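AtRbcX1 (Arabidopsis thaliana, PDB 4GR2) acts as a homodimeric chloroplast chaperone in the assembly of Rubisco and interacts with its large subunit RbcL. Local coordinates at residues B[47-52]-B[62-67]; B[57-62]-B[81-86]. The protein carries 2 engineered substitutions. One frame throughout, in Å; residues are numbered along the deposited sequence.

Interaction 1: residues B[47-52]-B[62-67]; sequences REFLDT and LATLMR. Engineered in segment 62-67: Leu62 (natural residue Cys).
Phe49 of helix 40-52 packs on Leu65 and Thr64 of helix 58-68, an apolar helix-to-helix contact within the RbcX domain. The two helices follow one another in the chain and are joined by a short connection. Their backbones come nearest at Phe49 and Leu65, whose CA atoms are 7.9 Å apart. One aromatic side chain bridges most of that distance. With CG anti to the backbone N (chi1 -172°), the ring of Phe49 reaches Leu65 and Thr64.

The methyl CD1 of Leu65 sits over one face of the ring, almost above its centre. It lies 3.5 Å from the ring centroid and 10° off the normal, a CH-pi contact. Leu65 leaves its helix without facing Phe49, but its outer end comes nearer and places CD1 over the ring. The far end of the ring presses on the helix itself, with Phe49 CZ 3.4 Å from Leu65 CA. At the ring edge, near its plane, the methyl CG2 of Thr64 meets Phe49 CZ at 3.8 Å. Thr64 thus turns its methyl to the ring, while its OG1 is hydrogen-bonded to the backbone O of Lys60, one turn earlier in the same helix.

Phe61 and Arg68, also of helix 58-68, touch Phe49 as well, the two rings with their planes at about 70°. On helix 58-68, Ala63 and Met66 pack on Leu111 of the second subunit.

The contact between the two segments rests on carbon-to-carbon packing. A face and an edge of one ring are both engaged, so shape and burial, with no charge pairing, probably set how Phe49 lies against helix 58-68.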
loop_
_atom_site.group_PDB
_atom_site.type_symbol
_atom_site.label_atom_id
_atom_site.label_comp_id
_atom_site.label_asym_id
_atom_site.label_seq_id
_atom_site.Cartn_x
_atom_site.Cartn_y
_atom_site.Cartn_z
ATOM N N ARG B 47 23.817 8.274 3.793
ATOM C CA ARG B 47 23.039 9.255 4.535
ATOM C C ARG B 47 22.995 10.603 3.806
ATOM O O ARG B 47 21.975 11.306 3.826
ATOM C CB ARG B 47 23.601 9.409 5.955
ATOM C CG ARG B 47 23.152 10.669 6.685
ATOM C CD ARG B 47 23.127 10.476 8.196
ATOM N NE ARG B 47 21.991 9.658 8.616
ATOM C CZ ARG B 47 20.753 10.122 8.779
ATOM N NH1 ARG B 47 20.487 11.405 8.560
ATOM N NH2 ARG B 47 19.778 9.305 9.163
ATOM N N GLU B 48 24.097 10.958 3.150
ATOM C CA GLU B 48 24.137 12.195 2.373
ATOM C C GLU B 48 23.248 12.103 1.119
ATOM O O GLU B 48 22.561 13.066 0.765
ATOM C CB GLU B 48 25.582 12.570 2.022
ATOM C CG GLU B 48 25.762 14.022 1.590
ATOM C CD GLU B 48 26.918 14.718 2.306
ATOM O OE1 GLU B 48 28.075 14.241 2.197
ATOM O OE2 GLU B 48 26.667 15.746 2.982
ATOM N N PHE B 49 23.247 10.938 0.468
ATOM C CA PHE B 49 22.460 10.721 -0.751
ATOM C C PHE B 49 20.954 10.765 -0.475
ATOM O O PHE B 49 20.175 11.304 -1.267
ATOM C CB PHE B 49 22.837 9.380 -1.398
ATOM C CG PHE B 49 22.222 9.161 -2.749
ATOM C CD1 PHE B 49 22.825 9.662 -3.889
ATOM C CD2 PHE B 49 21.038 8.457 -2.882
ATOM C CE1 PHE B 49 22.257 9.471 -5.128
ATOM C CE2 PHE B 49 20.476 8.254 -4.114
ATOM C CZ PHE B 49 21.076 8.765 -5.238
ATOM N N LEU B 50 20.556 10.190 0.656
ATOM C CA LEU B 50 19.154 10.116 1.052
ATOM C C LEU B 50 18.514 11.498 1.248
ATOM O O LEU B 50 17.326 11.679 0.962
ATOM C CB LEU B 50 19.014 9.275 2.326
ATOM C CG LEU B 50 18.723 7.779 2.132
ATOM C CD1 LEU B 50 19.020 7.003 3.402
ATOM C CD2 LEU B 50 17.274 7.528 1.669
ATOM N N ASP B 51 19.306 12.455 1.735
ATOM C CA ASP B 51 18.873 13.849 1.913
ATOM C C ASP B 51 18.203 14.432 0.681
ATOM O O ASP B 51 17.091 14.944 0.739
ATOM C CB ASP B 51 20.079 14.730 2.220
ATOM C CG ASP B 51 20.357 14.841 3.689
ATOM O OD1 ASP B 51 20.016 13.893 4.430
ATOM O OD2 ASP B 51 20.908 15.886 4.099
ATOM N N THR B 52 18.903 14.348 -0.440
ATOM C CA THR B 52 18.468 14.988 -1.666
ATOM C C THR B 52 17.828 14.013 -2.640
ATOM O O THR B 52 17.509 14.375 -3.773
ATOM C CB THR B 52 19.658 15.638 -2.355
ATOM O OG1 THR B 52 20.644 14.631 -2.615
ATOM C CG2 THR B 52 20.260 16.716 -1.450
ATOM N N LEU B 62 16.884 4.216 -7.250
ATOM C CA LEU B 62 17.987 3.280 -7.471
ATOM C C LEU B 62 18.740 3.595 -8.757
ATOM O O LEU B 62 19.975 3.507 -8.798
ATOM C CB LEU B 62 17.486 1.828 -7.492
ATOM C CG LEU B 62 17.047 1.292 -6.121
ATOM C CD1 LEU B 62 16.364 -0.047 -6.277
ATOM C CD2 LEU B 62 18.266 1.197 -5.191
ATOM N N ALA B 63 18.000 3.944 -9.809
ATOM C CA ALA B 63 18.618 4.309 -11.084
ATOM C C ALA B 63 19.538 5.512 -10.902
ATOM O O ALA B 63 20.628 5.588 -11.489
ATOM C CB ALA B 63 17.558 4.612 -12.115
ATOM N N THR B 64 19.099 6.441 -10.068
ATOM C CA THR B 64 19.874 7.632 -9.769
ATOM C C THR B 64 21.081 7.284 -8.913
ATOM O O THR B 64 22.186 7.820 -9.106
ATOM C CB THR B 64 19.004 8.666 -9.040
ATOM O OG1 THR B 64 17.960 9.084 -9.923
ATOM C CG2 THR B 64 19.825 9.880 -8.608
ATOM N N LEU B 65 20.868 6.385 -7.963
ATOM C CA LEU B 65 21.941 5.972 -7.067
ATOM C C LEU B 65 23.070 5.260 -7.808
ATOM O O LEU B 65 24.241 5.400 -7.473
ATOM C CB LEU B 65 21.399 5.056 -5.977
ATOM C CG LEU B 65 22.424 4.586 -4.945
ATOM C CD1 LEU B 65 22.972 5.764 -4.132
ATOM C CD2 LEU B 65 21.822 3.491 -4.044
ATOM N N MET B 66 22.748 4.475 -8.816
ATOM C CA MET B 66 23.847 3.746 -9.428
ATOM C C MET B 66 24.579 4.534 -10.506
ATOM O O MET B 66 25.627 4.107 -10.998
ATOM C CB MET B 66 23.419 2.380 -9.913
ATOM C CG MET B 66 22.297 2.385 -10.853
ATOM S SD MET B 66 21.400 0.860 -10.553
ATOM C CE MET B 66 20.766 0.552 -12.177
ATOM N N ARG B 67 24.030 5.688 -10.853
ATOM C CA ARG B 67 24.676 6.589 -11.789
ATOM C C ARG B 67 25.471 7.637 -11.017
ATOM O O ARG B 67 26.197 8.431 -11.608
ATOM C CB ARG B 67 23.636 7.246 -12.692
ATOM C CG ARG B 67 23.177 6.348 -13.821
ATOM C CD ARG B 67 21.862 6.815 -14.412
ATOM N NE ARG B 67 21.402 5.931 -15.486
ATOM C CZ ARG B 67 20.922 4.699 -15.307
ATOM N NH1 ARG B 67 20.830 4.165 -14.091
ATOM N NH2 ARG B 67 20.523 3.994 -16.354
#

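Interaction 2: residues B[57-62]-B[81-86]. Engineered in segment 57-62: Leu62 (natural residue Cys).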
loop_
_atom_site.group_PDB
_atom_site.type_symbol
_atom_site.label_atom_id
_atom_site.label_comp_id
_atom_site.label_asym_id
_atom_site.label_seq_id
_atom_site.Cartn_x
_atom_site.Cartn_y
_atom_site.Cartn_z
ATOM N N ASP B 57 9.469 6.947 -5.430
ATOM C CA ASP B 57 9.596 6.085 -6.617
ATOM C C ASP B 57 10.942 5.391 -6.446
ATOM O O ASP B 57 11.983 5.940 -6.817
ATOM C CB ASP B 57 9.554 6.881 -7.936
ATOM C CG ASP B 57 9.719 5.990 -9.205
ATOM O OD1 ASP B 57 10.098 4.795 -9.128
ATOM O OD2 ASP B 57 9.484 6.513 -10.319
ATOM N N GLY B 58 10.913 4.188 -5.878
ATOM C CA GLY B 58 12.126 3.468 -5.547
ATOM C C GLY B 58 13.034 3.081 -6.696
ATOM O O GLY B 58 14.249 3.008 -6.527
ATOM N N ASP B 59 12.474 2.784 -7.864
ATOM C CA ASP B 59 13.344 2.419 -8.976
ATOM C C ASP B 59 14.059 3.640 -9.550
ATOM O O ASP B 59 15.214 3.534 -10.002
ATOM C CB ASP B 59 12.590 1.662 -10.059
ATOM C CG ASP B 59 12.308 0.221 -9.659
ATOM O OD1 ASP B 59 12.634 -0.142 -8.506
ATOM O OD2 ASP B 59 11.741 -0.525 -10.479
ATOM N N LYS B 60 13.384 4.795 -9.519
ATOM C CA LYS B 60 14.004 6.044 -9.959
ATOM C C LYS B 60 15.124 6.386 -8.994
ATOM O O LYS B 60 16.199 6.795 -9.417
ATOM C CB LYS B 60 12.987 7.194 -10.045
ATOM N N PHE B 61 14.876 6.196 -7.699
ATOM C CA PHE B 61 15.906 6.390 -6.672
ATOM C C PHE B 61 17.131 5.478 -6.910
ATOM O O PHE B 61 18.281 5.913 -6.774
ATOM C CB PHE B 61 15.314 6.117 -5.290
ATOM C CG PHE B 61 16.335 6.062 -4.167
ATOM C CD1 PHE B 61 16.683 7.213 -3.473
ATOM C CD2 PHE B 61 16.905 4.843 -3.773
ATOM C CE1 PHE B 61 17.594 7.166 -2.430
ATOM C CE2 PHE B 61 17.824 4.783 -2.725
ATOM C CZ PHE B 61 18.170 5.948 -2.052
ATOM N N LEU B 62 16.884 4.216 -7.250
ATOM C CA LEU B 62 17.987 3.280 -7.471
ATOM C C LEU B 62 18.740 3.595 -8.757
ATOM O O LEU B 62 19.975 3.507 -8.798
ATOM C CB LEU B 62 17.486 1.828 -7.492
ATOM C CG LEU B 62 17.047 1.292 -6.121
ATOM C CD1 LEU B 62 16.364 -0.047 -6.277
ATOM C CD2 LEU B 62 18.266 1.197 -5.191
ATOM N N GLU B 81 19.866 -6.680 -4.276
ATOM C CA GLU B 81 19.984 -8.053 -3.786
ATOM C C GLU B 81 19.214 -8.214 -2.475
ATOM O O GLU B 81 18.399 -9.120 -2.346
ATOM C CB GLU B 81 21.452 -8.446 -3.607
ATOM N N VAL B 82 19.467 -7.322 -1.519
ATOM C CA VAL B 82 18.753 -7.323 -0.241
ATOM C C VAL B 82 17.211 -7.158 -0.347
ATOM O O VAL B 82 16.466 -7.773 0.427
ATOM C CB VAL B 82 19.320 -6.252 0.707
ATOM C CG1 VAL B 82 18.390 -6.024 1.913
ATOM C CG2 VAL B 82 20.711 -6.643 1.145
ATOM N N ARG B 83 16.725 -6.340 -1.283
ATOM C CA ARG B 83 15.274 -6.186 -1.398
ATOM C C ARG B 83 14.681 -7.452 -2.015
ATOM O O ARG B 83 13.520 -7.779 -1.767
ATOM C CB ARG B 83 14.848 -4.901 -2.150
ATOM C CG ARG B 83 14.437 -5.103 -3.590
ATOM C CD ARG B 83 14.301 -3.809 -4.369
ATOM N NE ARG B 83 14.489 -4.041 -5.807
ATOM C CZ ARG B 83 13.996 -3.251 -6.754
ATOM N NH1 ARG B 83 13.285 -2.177 -6.413
ATOM N NH2 ARG B 83 14.202 -3.526 -8.037
ATOM N N SER B 84 15.470 -8.173 -2.811
ATOM C CA SER B 84 14.970 -9.423 -3.385
ATOM C C SER B 84 14.899 -10.515 -2.314
ATOM O O SER B 84 13.895 -11.234 -2.186
ATOM C CB SER B 84 15.822 -9.884 -4.566
ATOM O OG SER B 84 15.152 -10.915 -5.269
ATOM N N ALA B 85 15.967 -10.608 -1.530
ATOM C CA ALA B 85 16.058 -11.606 -0.485
ATOM C C ALA B 85 15.015 -11.371 0.599
ATOM O O ALA B 85 14.376 -12.315 1.048
ATOM C CB ALA B 85 17.471 -11.648 0.107
ATOM N N TYR B 86 14.851 -10.121 1.024
ATOM C CA TYR B 86 13.871 -9.800 2.061
ATOM C C TYR B 86 12.449 -10.228 1.680
ATOM O O TYR B 86 11.752 -10.895 2.452
ATOM C CB TYR B 86 13.871 -8.317 2.401
ATOM C CG TYR B 86 12.860 -8.016 3.472
ATOM C CD1 TYR B 86 13.086 -8.419 4.779
ATOM C CD2 TYR B 86 11.652 -7.376 3.178
ATOM C CE1 TYR B 86 12.164 -8.180 5.770
ATOM C CE2 TYR B 86 10.713 -7.129 4.175
ATOM C CZ TYR B 86 10.977 -7.536 5.467
ATOM O OH TYR B 86 10.079 -7.304 6.482
#
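A salt bridge joins Arg83 of helix 70-90 to Asp59, near the start of helix 58-68, and Leu62 of the same helix packs beside it. The Arg83 chain is extended from CG to NE, which spans the gap between the helices and delivers the guanidinium to the other side. There Arg83 NH1 donates to Asp59 OD1 at 3.0 Å. The N-H...O angle is 165°, and the bond is part of the salt bridge. OD1 lies at the edge of the guanidinium, close to its plane, and is met nearly along its C-O axis. The carboxylate and guanidinium planes are turned 54° apart. Only NH1 bonds to Asp59, since Arg83 NH2 stays 3.8 Å from Asp59 OD1.

Leu62, engineered from cysteine, comes from the opposite direction and lays one methyl over a guanidinium face. Its CD1 is 3.7 Å from Arg83 NH1, offset toward the rim of the group.

Both charged groups also reach into the dimer interface. Ser107 OG of the second subunit is hydrogen-bonded to Asp59 OD2 and to Arg83 NH2, and Arg83 NH2 also bonds to Asn108 OD1 of that subunit. Within the chain, Arg83 NH1 bonds to Thr24 OG1 of helix 11-35. An alanine in place of Arg83 is likely to leave Asp59 OD1 without its charged mate and to open a gap beside Leu62.

Arg83 is buried, and its charge is met by one carboxylate and several neutral oxygens. These bonds probably fix the rotation of the guanidinium, and those to Ser107 and Asn108 of the second subunit tie this intrachain ion pair to the dimer interface.

In the fold
From the N terminus, helix 11-35 comes first and supplies Thr24 to Arg83 of interaction 2. Helix 40-52 follows. Interaction 1 closes the short connection between this helix and helix 58-68. Interaction 2 closes a longer excursion, from the start of helix 58-68 to helix 70-90. The two contacts cross along the chain, because segment 57-62 starts after 47-52 and runs into 62-67, while its partner 81-86 lies beyond both. They share Leu62 and helix 58-68, which is thus tied to helix 40-52 and to helix 70-90. Their centres lie about 12 Å apart. They touch directly where Phe49 CE2 comes 3.5 Å from Phe61 CE1. Both also touch the second subunit.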